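Local coordinates for protein transcriptional activator, putative (Pyrococcus furiosus, PDB 1RTW) that is a putative transcriptional activator of the all-helical TENA/THI-4/PQQC family whose precise function is unknown, at residues M1-L6 against L172-E177; Y45-N49 against A102-V106; M54-M58 against F69-I73; W136-R140 against F152-S158. All coordinates share one frame; numbering follows the deposited sequence.

Contact 1 of 4, residues M1-L6 against L172-E177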
loop_
_atom_site.group_PDB
_atom_site.type_symbol
_atom_site.label_atom_id
_atom_site.label_comp_id
_atom_site.label_asym_id
_atom_site.label_seq_id
_atom_site.Cartn_x
_atom_site.Cartn_y
_atom_site.Cartn_z
HETATM N N MSE B 1 0.245 -4.330 -31.137
HETATM C CA MSE B 1 -0.043 -5.359 -30.100
HETATM C C MSE B 1 1.079 -5.384 -29.078
HETATM O O MSE B 1 2.102 -6.038 -29.278
HETATM C CB MSE B 1 -0.203 -6.731 -30.747
HETATM C CG MSE B 1 -0.560 -7.826 -29.768
HETATM SE SE MSE B 1 -1.626 -9.187 -30.588
HETATM C CE MSE B 1 -3.369 -8.365 -30.354
ATOM N N PHE B 2 0.852 -4.668 -27.980
ATOM C CA PHE B 2 1.800 -4.522 -26.880
ATOM C C PHE B 2 2.487 -5.824 -26.454
ATOM O O PHE B 2 3.709 -5.873 -26.335
ATOM C CB PHE B 2 1.075 -3.892 -25.691
ATOM C CG PHE B 2 1.984 -3.259 -24.679
ATOM C CD1 PHE B 2 2.878 -2.263 -25.056
ATOM C CD2 PHE B 2 1.897 -3.611 -23.332
ATOM C CE1 PHE B 2 3.672 -1.613 -24.104
ATOM C CE2 PHE B 2 2.688 -2.968 -22.367
ATOM C CZ PHE B 2 3.576 -1.964 -22.758
ATOM N N SER B 3 1.695 -6.875 -26.256
ATOM C CA SER B 3 2.207 -8.178 -25.833
ATOM C C SER B 3 3.302 -8.715 -26.745
ATOM O O SER B 3 4.361 -9.132 -26.278
ATOM C CB SER B 3 1.067 -9.194 -25.740
ATOM O OG SER B 3 0.417 -9.342 -26.987
ATOM N N GLU B 4 3.036 -8.711 -28.047
ATOM C CA GLU B 4 4.006 -9.187 -29.015
ATOM C C GLU B 4 5.205 -8.251 -29.066
ATOM O O GLU B 4 6.339 -8.695 -29.252
ATOM C CB GLU B 4 3.354 -9.359 -30.385
ATOM C CG GLU B 4 2.356 -10.520 -30.404
ATOM C CD GLU B 4 1.771 -10.814 -31.778
ATOM O OE1 GLU B 4 2.240 -10.235 -32.784
ATOM O OE2 GLU B 4 0.833 -11.636 -31.849
ATOM N N GLU B 5 4.960 -6.966 -28.833
ATOM C CA GLU B 5 6.040 -5.989 -28.820
ATOM C C GLU B 5 6.984 -6.310 -27.663
ATOM O O GLU B 5 8.203 -6.381 -27.842
ATOM C CB GLU B 5 5.485 -4.580 -28.640
ATOM C CG GLU B 5 4.710 -4.051 -29.832
ATOM C CD GLU B 5 4.080 -2.688 -29.572
ATOM O OE1 GLU B 5 4.573 -1.941 -28.693
ATOM O OE2 GLU B 5 3.082 -2.365 -30.251
ATOM N N LEU B 6 6.403 -6.500 -26.480
ATOM C CA LEU B 6 7.157 -6.819 -25.275
ATOM C C LEU B 6 8.063 -8.020 -25.496
ATOM O O LEU B 6 9.251 -7.973 -25.181
ATOM C CB LEU B 6 6.198 -7.105 -24.121
ATOM C CG LEU B 6 5.423 -5.904 -23.583
ATOM C CD1 LEU B 6 4.452 -6.373 -22.528
ATOM C CD2 LEU B 6 6.377 -4.862 -23.009
ATOM N N LEU B 172 -4.225 -7.183 -21.213
ATOM C CA LEU B 172 -3.051 -6.312 -21.274
ATOM C C LEU B 172 -3.035 -5.452 -22.535
ATOM O O LEU B 172 -2.919 -4.228 -22.467
ATOM C CB LEU B 172 -1.767 -7.142 -21.245
ATOM C CG LEU B 172 -0.461 -6.353 -21.346
ATOM C CD1 LEU B 172 -0.297 -5.469 -20.109
ATOM C CD2 LEU B 172 0.718 -7.308 -21.491
ATOM N N ASN B 173 -3.108 -6.108 -23.688
ATOM C CA ASN B 173 -3.095 -5.418 -24.972
ATOM C C ASN B 173 -4.130 -4.310 -25.040
ATOM O O ASN B 173 -3.871 -3.238 -25.578
ATOM C CB ASN B 173 -3.336 -6.416 -26.100
ATOM C CG ASN B 173 -2.091 -7.174 -26.467
ATOM O OD1 ASN B 173 -0.980 -6.676 -26.295
ATOM N ND2 ASN B 173 -2.264 -8.378 -27.001
ATOM N N SER B 174 -5.294 -4.592 -24.472
ATOM C CA SER B 174 -6.416 -3.669 -24.436
ATOM C C SER B 174 -6.216 -2.490 -23.475
ATOM O O SER B 174 -6.777 -1.410 -23.694
ATOM C CB SER B 174 -7.675 -4.445 -24.060
ATOM O OG SER B 174 -8.809 -3.608 -24.043
ATOM N N LEU B 175 -5.476 -2.734 -22.389
ATOM C CA LEU B 175 -5.160 -1.726 -21.370
ATOM C C LEU B 175 -4.089 -0.792 -21.909
ATOM O O LEU B 175 -4.079 0.409 -21.618
ATOM C CB LEU B 175 -4.607 -2.397 -20.115
ATOM C CG LEU B 175 -5.494 -2.687 -18.904
ATOM C CD1 LEU B 175 -4.699 -3.548 -17.928
ATOM C CD2 LEU B 175 -5.934 -1.385 -18.238
ATOM N N ALA B 176 -3.139 -1.375 -22.632
ATOM C CA ALA B 176 -2.047 -0.622 -23.220
ATOM C C ALA B 176 -2.577 0.364 -24.259
ATOM O O ALA B 176 -2.176 1.523 -24.276
ATOM C CB ALA B 176 -1.046 -1.574 -23.860
ATOM N N GLU B 177 -3.541 -0.077 -25.062
ATOM C CA GLU B 177 -4.104 0.767 -26.110
ATOM C C GLU B 177 -4.761 2.061 -25.662
ATOM O O GLU B 177 -5.099 2.900 -26.501
ATOM C CB GLU B 177 -5.051 -0.024 -27.017
ATOM C CG GLU B 177 -4.381 -1.176 -27.765
ATOM C CD GLU B 177 -2.977 -0.838 -28.277
ATOM O OE1 GLU B 177 -2.832 0.132 -29.056
ATOM O OE2 GLU B 177 -2.017 -1.551 -27.900
#

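Contact 2 of 4, residues Y45-N49 against A102-V106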
loop_
_atom_site.group_PDB
_atom_site.type_symbol
_atom_site.label_atom_id
_atom_site.label_comp_id
_atom_site.label_asym_id
_atom_site.label_seq_id
_atom_site.Cartn_x
_atom_site.Cartn_y
_atom_site.Cartn_z
ATOM N N TYR B 45 8.027 -20.846 -2.643
ATOM C CA TYR B 45 8.085 -19.554 -1.986
ATOM C C TYR B 45 7.643 -18.480 -2.983
ATOM O O TYR B 45 6.896 -17.568 -2.636
ATOM C CB TYR B 45 9.512 -19.260 -1.541
ATOM C CG TYR B 45 9.709 -17.877 -0.979
ATOM C CD1 TYR B 45 10.336 -16.875 -1.729
ATOM C CD2 TYR B 45 9.315 -17.581 0.315
ATOM C CE1 TYR B 45 10.570 -15.607 -1.185
ATOM C CE2 TYR B 45 9.542 -16.321 0.871
ATOM C CZ TYR B 45 10.166 -15.341 0.118
ATOM O OH TYR B 45 10.369 -14.105 0.693
ATOM N N PHE B 46 8.081 -18.613 -4.228
ATOM C CA PHE B 46 7.709 -17.644 -5.246
ATOM C C PHE B 46 6.203 -17.662 -5.512
ATOM O O PHE B 46 5.580 -16.618 -5.606
ATOM C CB PHE B 46 8.472 -17.901 -6.557
ATOM C CG PHE B 46 8.127 -16.927 -7.656
ATOM C CD1 PHE B 46 8.700 -15.656 -7.683
ATOM C CD2 PHE B 46 7.162 -17.241 -8.606
ATOM C CE1 PHE B 46 8.302 -14.709 -8.635
ATOM C CE2 PHE B 46 6.755 -16.295 -9.568
ATOM C CZ PHE B 46 7.325 -15.029 -9.578
ATOM N N VAL B 47 5.624 -18.855 -5.620
ATOM C CA VAL B 47 4.193 -18.993 -5.908
ATOM C C VAL B 47 3.337 -18.332 -4.835
ATOM O O VAL B 47 2.386 -17.612 -5.147
ATOM C CB VAL B 47 3.802 -20.480 -6.084
ATOM C CG1 VAL B 47 2.294 -20.630 -6.151
ATOM C CG2 VAL B 47 4.456 -21.053 -7.349
ATOM N N LYS B 48 3.693 -18.565 -3.573
ATOM C CA LYS B 48 2.964 -17.982 -2.453
ATOM C C LYS B 48 2.932 -16.463 -2.577
ATOM O O LYS B 48 1.885 -15.836 -2.422
ATOM C CB LYS B 48 3.614 -18.359 -1.108
ATOM C CG LYS B 48 3.290 -19.767 -0.613
ATOM C CD LYS B 48 3.830 -20.034 0.790
ATOM C CE LYS B 48 5.353 -20.018 0.819
ATOM N NZ LYS B 48 5.892 -20.349 2.169
ATOM N N ASN B 49 4.082 -15.883 -2.894
ATOM C CA ASN B 49 4.181 -14.439 -3.006
ATOM C C ASN B 49 3.634 -13.901 -4.300
ATOM O O ASN B 49 3.249 -12.741 -4.380
ATOM C CB ASN B 49 5.612 -14.004 -2.780
ATOM C CG ASN B 49 6.018 -14.161 -1.342
ATOM O OD1 ASN B 49 5.501 -13.459 -0.469
ATOM N ND2 ASN B 49 6.915 -15.105 -1.073
ATOM N N ALA B 102 15.595 -15.564 -5.331
ATOM C CA ALA B 102 14.153 -15.724 -5.197
ATOM C C ALA B 102 13.525 -14.567 -4.424
ATOM O O ALA B 102 12.548 -13.975 -4.879
ATOM C CB ALA B 102 13.819 -17.060 -4.546
ATOM N N LYS B 103 14.101 -14.235 -3.270
ATOM C CA LYS B 103 13.584 -13.138 -2.442
ATOM C C LYS B 103 13.618 -11.822 -3.211
ATOM O O LYS B 103 12.701 -11.015 -3.121
ATOM C CB LYS B 103 14.403 -12.988 -1.156
ATOM C CG LYS B 103 14.401 -14.218 -0.271
ATOM C CD LYS B 103 15.117 -13.951 1.039
ATOM C CE LYS B 103 16.590 -13.614 0.824
ATOM N NZ LYS B 103 17.317 -13.444 2.121
ATOM N N SER B 104 14.684 -11.634 -3.979
ATOM C CA SER B 104 14.884 -10.445 -4.785
ATOM C C SER B 104 13.809 -10.313 -5.874
ATOM O O SER B 104 13.349 -9.224 -6.200
ATOM C CB SER B 104 16.272 -10.529 -5.413
ATOM O OG SER B 104 16.574 -9.351 -6.123
ATOM N N TYR B 105 13.409 -11.436 -6.442
ATOM C CA TYR B 105 12.395 -11.436 -7.484
ATOM C C TYR B 105 11.050 -11.109 -6.837
ATOM O O TYR B 105 10.293 -10.247 -7.319
ATOM C CB TYR B 105 12.382 -12.814 -8.149
ATOM C CG TYR B 105 11.504 -12.944 -9.369
ATOM C CD1 TYR B 105 10.700 -11.889 -9.798
ATOM C CD2 TYR B 105 11.458 -14.152 -10.088
ATOM C CE1 TYR B 105 9.873 -12.024 -10.899
ATOM C CE2 TYR B 105 10.635 -14.297 -11.191
ATOM C CZ TYR B 105 9.842 -13.227 -11.585
ATOM O OH TYR B 105 8.984 -13.347 -12.638
ATOM N N VAL B 106 10.781 -11.771 -5.717
ATOM C CA VAL B 106 9.542 -11.562 -4.972
ATOM C C VAL B 106 9.378 -10.108 -4.542
ATOM O O VAL B 106 8.346 -9.490 -4.805
ATOM C CB VAL B 106 9.484 -12.481 -3.721
ATOM C CG1 VAL B 106 8.430 -11.979 -2.705
ATOM C CG2 VAL B 106 9.178 -13.903 -4.152
HETATM O O HOH W 1 11.343 -11.878 -0.119
#

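Contact 3 of 4, residues M54-M58 against F69-I73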
loop_
_atom_site.group_PDB
_atom_site.type_symbol
_atom_site.label_atom_id
_atom_site.label_comp_id
_atom_site.label_asym_id
_atom_site.label_seq_id
_atom_site.Cartn_x
_atom_site.Cartn_y
_atom_site.Cartn_z
HETATM N N MSE B 54 -0.667 -10.790 -7.030
HETATM C CA MSE B 54 -1.912 -10.749 -7.774
HETATM C C MSE B 54 -3.029 -10.115 -6.956
HETATM O O MSE B 54 -3.922 -9.476 -7.505
HETATM C CB MSE B 54 -2.330 -12.165 -8.172
HETATM C CG MSE B 54 -1.403 -12.856 -9.139
HETATM SE SE MSE B 54 -1.863 -14.717 -9.311
HETATM C CE MSE B 54 -3.431 -14.486 -10.416
ATOM N N ALA B 55 -2.993 -10.316 -5.644
ATOM C CA ALA B 55 -4.011 -9.762 -4.773
ATOM C C ALA B 55 -3.820 -8.237 -4.697
ATOM O O ALA B 55 -4.771 -7.474 -4.644
ATOM C CB ALA B 55 -3.927 -10.417 -3.406
ATOM N N LEU B 56 -2.573 -7.793 -4.724
ATOM C CA LEU B 56 -2.288 -6.374 -4.702
ATOM C C LEU B 56 -2.820 -5.732 -5.979
ATOM O O LEU B 56 -3.395 -4.645 -5.934
ATOM C CB LEU B 56 -0.797 -6.157 -4.569
ATOM C CG LEU B 56 -0.340 -6.372 -3.132
ATOM C CD1 LEU B 56 1.163 -6.302 -3.065
ATOM C CD2 LEU B 56 -0.955 -5.320 -2.239
ATOM N N LEU B 57 -2.664 -6.427 -7.107
ATOM C CA LEU B 57 -3.151 -5.934 -8.384
ATOM C C LEU B 57 -4.677 -5.895 -8.361
ATOM O O LEU B 57 -5.284 -4.919 -8.797
ATOM C CB LEU B 57 -2.681 -6.831 -9.530
ATOM C CG LEU B 57 -1.208 -6.762 -9.905
ATOM C CD1 LEU B 57 -0.909 -7.756 -11.022
ATOM C CD2 LEU B 57 -0.848 -5.349 -10.335
HETATM N N MSE B 58 -5.285 -6.938 -7.794
HETATM C CA MSE B 58 -6.742 -7.022 -7.706
HETATM C C MSE B 58 -7.349 -5.794 -7.031
HETATM O O MSE B 58 -8.317 -5.213 -7.524
HETATM C CB MSE B 58 -7.182 -8.296 -6.967
HETATM C CG MSE B 58 -8.679 -8.362 -6.717
HETATM SE SE MSE B 58 -9.312 -10.124 -6.150
HETATM C CE MSE B 58 -11.196 -9.877 -6.529
ATOM N N PHE B 69 -9.728 -11.608 -11.649
ATOM C CA PHE B 69 -8.773 -11.728 -10.561
ATOM C C PHE B 69 -9.222 -12.721 -9.512
ATOM O O PHE B 69 -8.397 -13.449 -8.965
ATOM C CB PHE B 69 -8.486 -10.366 -9.934
ATOM C CG PHE B 69 -7.367 -9.612 -10.612
ATOM C CD1 PHE B 69 -6.042 -9.976 -10.399
ATOM C CD2 PHE B 69 -7.633 -8.540 -11.446
ATOM C CE1 PHE B 69 -4.997 -9.278 -11.004
ATOM C CE2 PHE B 69 -6.594 -7.836 -12.059
ATOM C CZ PHE B 69 -5.275 -8.203 -11.836
ATOM N N ALA B 70 -10.526 -12.770 -9.242
ATOM C CA ALA B 70 -11.050 -13.717 -8.254
ATOM C C ALA B 70 -10.820 -15.158 -8.699
ATOM O O ALA B 70 -10.356 -15.991 -7.912
ATOM C CB ALA B 70 -12.515 -13.479 -8.011
ATOM N N GLU B 71 -11.101 -15.415 -9.975
ATOM C CA GLU B 71 -10.948 -16.727 -10.588
ATOM C C GLU B 71 -9.489 -17.117 -10.751
ATOM O O GLU B 71 -9.122 -18.265 -10.497
ATOM C CB GLU B 71 -11.632 -16.753 -11.962
ATOM C CG GLU B 71 -13.158 -16.659 -11.920
ATOM C CD GLU B 71 -13.760 -16.016 -13.165
ATOM O OE1 GLU B 71 -14.892 -15.487 -13.058
ATOM O OE2 GLU B 71 -13.115 -16.020 -14.241
ATOM N N SER B 72 -8.665 -16.164 -11.183
ATOM C CA SER B 72 -7.243 -16.412 -11.396
ATOM C C SER B 72 -6.518 -16.721 -10.103
ATOM O O SER B 72 -5.736 -17.673 -10.041
ATOM C CB SER B 72 -6.579 -15.228 -12.088
ATOM O OG SER B 72 -7.155 -15.019 -13.351
ATOM N N ILE B 73 -6.768 -15.924 -9.072
ATOM C CA ILE B 73 -6.125 -16.159 -7.776
ATOM C C ILE B 73 -6.511 -17.532 -7.232
ATOM O O ILE B 73 -5.653 -18.275 -6.736
ATOM C CB ILE B 73 -6.475 -15.064 -6.771
ATOM C CG1 ILE B 73 -5.804 -13.759 -7.200
ATOM C CG2 ILE B 73 -6.038 -15.460 -5.361
ATOM C CD1 ILE B 73 -6.139 -12.576 -6.297
#

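Contact 4 of 4, residues W136-R140 against F152-S158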
loop_
_atom_site.group_PDB
_atom_site.type_symbol
_atom_site.label_atom_id
_atom_site.label_comp_id
_atom_site.label_asym_id
_atom_site.label_seq_id
_atom_site.Cartn_x
_atom_site.Cartn_y
_atom_site.Cartn_z
ATOM N N TRP B 136 7.705 -24.438 -19.878
ATOM C CA TRP B 136 7.143 -25.753 -19.650
ATOM C C TRP B 136 6.559 -26.345 -20.929
ATOM O O TRP B 136 6.454 -27.561 -21.065
ATOM C CB TRP B 136 6.136 -25.700 -18.503
ATOM C CG TRP B 136 6.833 -25.386 -17.215
ATOM C CD1 TRP B 136 6.911 -24.167 -16.595
ATOM C CD2 TRP B 136 7.645 -26.277 -16.443
ATOM N NE1 TRP B 136 7.723 -24.245 -15.496
ATOM C CE2 TRP B 136 8.185 -25.521 -15.377
ATOM C CE3 TRP B 136 7.965 -27.633 -16.549
ATOM C CZ2 TRP B 136 9.042 -26.087 -14.427
ATOM C CZ3 TRP B 136 8.818 -28.190 -15.603
ATOM C CH2 TRP B 136 9.340 -27.417 -14.554
ATOM N N LYS B 137 6.227 -25.483 -21.885
ATOM C CA LYS B 137 5.703 -25.949 -23.164
ATOM C C LYS B 137 6.897 -26.558 -23.903
ATOM O O LYS B 137 6.783 -27.621 -24.517
ATOM C CB LYS B 137 5.108 -24.785 -23.960
ATOM C CG LYS B 137 4.103 -25.208 -25.019
ATOM C CD LYS B 137 3.260 -24.035 -25.505
ATOM C CE LYS B 137 4.107 -22.947 -26.151
ATOM N NZ LYS B 137 3.280 -21.795 -26.608
ATOM N N TRP B 138 8.052 -25.901 -23.790
ATOM C CA TRP B 138 9.271 -26.388 -24.414
ATOM C C TRP B 138 9.591 -27.764 -23.848
ATOM O O TRP B 138 9.939 -28.684 -24.586
ATOM C CB TRP B 138 10.445 -25.451 -24.137
ATOM C CG TRP B 138 11.700 -25.850 -24.885
ATOM C CD1 TRP B 138 12.104 -25.393 -26.103
ATOM C CD2 TRP B 138 12.677 -26.821 -24.479
ATOM N NE1 TRP B 138 13.265 -26.019 -26.488
ATOM C CE2 TRP B 138 13.636 -26.899 -25.512
ATOM C CE3 TRP B 138 12.828 -27.633 -23.350
ATOM C CZ2 TRP B 138 14.743 -27.759 -25.443
ATOM C CZ3 TRP B 138 13.929 -28.489 -23.284
ATOM C CH2 TRP B 138 14.870 -28.545 -24.330
ATOM N N VAL B 139 9.484 -27.890 -22.530
ATOM C CA VAL B 139 9.757 -29.153 -21.866
ATOM C C VAL B 139 8.828 -30.266 -22.349
ATOM O O VAL B 139 9.286 -31.366 -22.645
ATOM C CB VAL B 139 9.676 -29.009 -20.335
ATOM C CG1 VAL B 139 9.768 -30.366 -19.673
ATOM C CG2 VAL B 139 10.809 -28.128 -19.838
ATOM N N ARG B 140 7.533 -29.979 -22.461
ATOM C CA ARG B 140 6.577 -30.986 -22.915
ATOM C C ARG B 140 6.892 -31.443 -24.339
ATOM O O ARG B 140 6.723 -32.617 -24.677
ATOM C CB ARG B 140 5.145 -30.444 -22.874
ATOM C CG ARG B 140 4.097 -31.466 -23.320
ATOM C CD ARG B 140 2.720 -30.838 -23.501
ATOM N NE ARG B 140 2.739 -29.733 -24.462
ATOM C CZ ARG B 140 1.767 -28.834 -24.597
ATOM N NH1 ARG B 140 0.682 -28.900 -23.835
ATOM N NH2 ARG B 140 1.881 -27.860 -25.490
ATOM N N PHE B 152 3.930 -31.080 -12.900
ATOM C CA PHE B 152 4.349 -29.697 -13.152
ATOM C C PHE B 152 4.432 -29.365 -14.633
ATOM O O PHE B 152 4.022 -28.282 -15.054
ATOM C CB PHE B 152 5.705 -29.421 -12.504
ATOM C CG PHE B 152 5.696 -29.587 -11.025
ATOM C CD1 PHE B 152 5.452 -28.506 -10.200
ATOM C CD2 PHE B 152 5.888 -30.836 -10.458
ATOM C CE1 PHE B 152 5.394 -28.664 -8.829
ATOM C CE2 PHE B 152 5.834 -31.009 -9.091
ATOM C CZ PHE B 152 5.585 -29.921 -8.269
ATOM N N ILE B 153 4.970 -30.296 -15.416
ATOM C CA ILE B 153 5.104 -30.102 -16.847
ATOM C C ILE B 153 3.730 -29.905 -17.474
ATOM O O ILE B 153 3.540 -29.004 -18.287
ATOM C CB ILE B 153 5.788 -31.302 -17.510
ATOM C CG1 ILE B 153 7.139 -31.549 -16.858
ATOM C CG2 ILE B 153 6.001 -31.031 -18.992
ATOM C CD1 ILE B 153 7.808 -32.806 -17.329
ATOM N N ASN B 154 2.778 -30.745 -17.072
ATOM C CA ASN B 154 1.415 -30.681 -17.585
ATOM C C ASN B 154 0.666 -29.429 -17.164
ATOM O O ASN B 154 0.015 -28.802 -17.988
ATOM C CB ASN B 154 0.602 -31.910 -17.155
ATOM C CG ASN B 154 0.993 -33.174 -17.914
ATOM O OD1 ASN B 154 1.505 -33.113 -19.042
ATOM N ND2 ASN B 154 0.751 -34.330 -17.295
ATOM N N HIS B 155 0.747 -29.066 -15.887
ATOM C CA HIS B 155 0.031 -27.891 -15.416
ATOM C C HIS B 155 0.400 -26.597 -16.147
ATOM O O HIS B 155 -0.480 -25.902 -16.646
ATOM C CB HIS B 155 0.188 -27.697 -13.901
ATOM C CG HIS B 155 -0.438 -26.428 -13.401
ATOM N ND1 HIS B 155 0.311 -25.352 -12.977
ATOM C CD2 HIS B 155 -1.726 -26.028 -13.372
ATOM C CE1 HIS B 155 -0.495 -24.339 -12.719
ATOM N NE2 HIS B 155 -1.735 -24.717 -12.949
ATOM N N TRP B 156 1.691 -26.307 -16.262
ATOM C CA TRP B 156 2.108 -25.077 -16.922
ATOM C C TRP B 156 2.083 -25.078 -18.448
ATOM O O TRP B 156 2.149 -24.013 -19.073
ATOM C CB TRP B 156 3.460 -24.617 -16.391
ATOM C CG TRP B 156 3.352 -24.034 -15.027
ATOM C CD1 TRP B 156 2.524 -23.021 -14.631
ATOM C CD2 TRP B 156 4.102 -24.408 -13.879
ATOM N NE1 TRP B 156 2.714 -22.741 -13.303
ATOM C CE2 TRP B 156 3.682 -23.590 -12.810
ATOM C CE3 TRP B 156 5.092 -25.367 -13.636
ATOM C CZ2 TRP B 156 4.220 -23.682 -11.531
ATOM C CZ3 TRP B 156 5.629 -25.463 -12.371
ATOM C CH2 TRP B 156 5.188 -24.630 -11.329
ATOM N N SER B 157 1.980 -26.266 -19.038
ATOM C CA SER B 157 1.928 -26.398 -20.492
ATOM C C SER B 157 0.516 -26.740 -20.974
ATOM O O SER B 157 0.252 -26.740 -22.177
ATOM C CB SER B 157 2.907 -27.477 -20.967
ATOM O OG SER B 157 2.495 -28.769 -20.547
ATOM N N SER B 158 -0.390 -27.004 -20.035
ATOM C CA SER B 158 -1.770 -27.367 -20.372
ATOM C C SER B 158 -2.525 -26.305 -21.169
ATOM O O SER B 158 -2.178 -25.124 -21.147
ATOM C CB SER B 158 -2.564 -27.706 -19.106
ATOM O OG SER B 158 -2.861 -26.543 -18.346
#

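Contact 1 of 4, residues M1-L6 against L172-E177
The amide oxygen OD1 of Asn173 accepts a nearly straight hydrogen bond (168°) from the backbone N of Ser3, 2.7 Å away and in the plane of the carbonyl. On the same side chain, ND2 donates to Ser3 OG over 2.8 Å, close to its own amide plane. One amide thus grips both the backbone and the side chain of a single serine, which fixes the rotation of the amide. Ser3 lies in the first turn of helix 2-8, where its N-H lacks an earlier carbonyl partner. Its OG sits between backbone N and carbonyl carbon (chi1 59°), a setting that turns the hydroxyl to Asn173. Beside the amide passes the bent selenomethionine Met1, with CG 3.3 Å from Asn173 ND2. Next to this polar pair, Ala176 CB rests on one face of the Phe2 ring, 3.6 Å from CG. Leu6 CG covers the opposite face, 4.1 Å above the plane. Leu172 CG meets the ring at its edge, and Leu172 CD2 and Leu6 CD1 join tip to tip at 4.0 Å. The axes of segments 2-6 and 172-176 make 101°, so the N-terminal helix lies across the end of helix 159-176 within the all-helical fold of this family.

Contact 2 of 4, residues Y45-N49 against A102-V106
Phe46 lays its CE1 over the centre of the Tyr105 ring, 3.4 Å above the plane. The two rings meet obliquely, their planes at 38° and centroids 4.5 Å apart. Next to them Val106 is wedged between side chains of the other helix: CG2 approaches Tyr45 CE1 at 3.7 Å, while CG1 lies 3.5 Å from Asn49 CB. Tyr45, with CG anti to its backbone nitrogen (chi1 174°), reaches across to Lys103, and a water 2.6 Å from Tyr45 OH makes only a weak bond to Lys103 O. What positions this shell is partly polar. Asn49 ND2 donates to Tyr45 O at 2.9 Å, from above the carbonyl plane, and the backbone N of Asn49 reaches the same oxygen from the opposite face. The same ND2 lies over the centre of the Tyr45 ring. Farther out, Glu198 bonds Tyr105 OH, and the ring of Phe197 stacks on that of Tyr105. The segments 45-49 and 102-106 run nearly parallel, at 12°. Helix 181-201 packs against Ala102 and Tyr105, helix 118-142 meets Phe46 and Tyr105 through Glu128, and helix 66-89 lies against Val47.

Contact 3 of 4, residues M54-M58 against F69-I73
The segments 54-58 and 69-73 run almost exactly antiparallel, their axes at 173° and 10.2 Å apart. They belong to consecutive helices, 33-60 and 66-89, which form a helical hairpin. The backbones come nearest where Met58 faces Phe69, with CA atoms 5.9 Å apart, and Met54 stands across from Ile73 at the other end. Phe69 fills the gap at the Met58 end. Its ring is covered on one face by the backbone of helix 33-60: Met58 CA forms a CH-pi contact 4.0 Å from the centroid, 13° off the ring normal. Ring atom CE1 also touches Leu57 CB at 3.7 Å. Met58, a selenomethionine, and Phe69 run antiparallel alongside each other. With CG anti to N (chi1 174°) and the chain extended beyond it, Met58 passes CG over Phe69 CB at 3.8 Å and brings CE to Ala70. Its selenium lies 4.0 Å from Ile73 CD1. That isoleucine tip also rests on Ala55, while its CG1 meets Met54 CB. Met54, by the bend at its last torsion, turns its CE to Ser72 CB, 3.6 Å away. Met58 and Ile73 each pack against the other's counterpart in the second subunit. Tyr164 of helix 159-176 touches Met54 and Ser72. No hydrogen bond joins the segments. Met54 O, near Phe69 CD1, accepts from Met58 N, and Ser72 OG bonds Phe68 O, so these two oxygens find partners within their own helices. Across these segments the hairpin is thus probably held mainly by apolar packing and shape.

Contact 4 of 4, residues W136-R140 against F152-S158
Trp136 receives Trp156 over one face of its indole: CE3 of Trp156 lies 3.4 Å above the plane, toward the rim. Within this helical bundle Trp136 acts as a knob in a hole formed by Phe152, Ile153, Trp156 and Ser157. The two tryptophan side chains run alongside each other in the same direction, with their rings tilted by 32°. On the Trp156 ring, His155 ND1 sits over one face, and Trp156 CZ3 in turn lies in plane at the edge of the Phe152 ring. Crossing Trp136 at about a right angle, Ile153 brings CG1 to within 4.0 Å of Trp136 CZ3, while its CG2 meets Val139 CG1 at 3.9 Å. The segment axes cross at -124° and approach to 8.3 Å, close enough for Ser157 CB to touch Trp136 O at 3.5 Å. Ser157 CB also lies over one face of the Arg140 guanidinium, 3.8 Å from its plane and toward the rim. Outside the pair, Glu79 accepts a hydrogen bond from Trp156 NE1, and Tyr132 meets both tryptophans edge-to-face. Past Ser157, Ser158 is the N-cap of helix 159-176: its OG is bonded to Phe161 N and donates to His155 O, 3.0 Å away.

Contacts 2, 3 and 4 are all nested within the long loop of chain closed by contact 1, which brings the N-terminal helix 2-8 onto the end of helix 159-176. Along the chain contact 3 is nested in the loop closed by contact 2, and both use helix 33-60; their centres are about 16 Å apart. Contact 4 follows in series, joining helices 118-142 and 150-157, with its centre about 20 Å from that of contact 2, on the opposite side of the chain's centre. Contacts 1 and 2 also lie on opposite sides, their centres about 25 Å apart. None of the four touches another, so separate packing sites tie near and distant parts of the chain into one helical bundle.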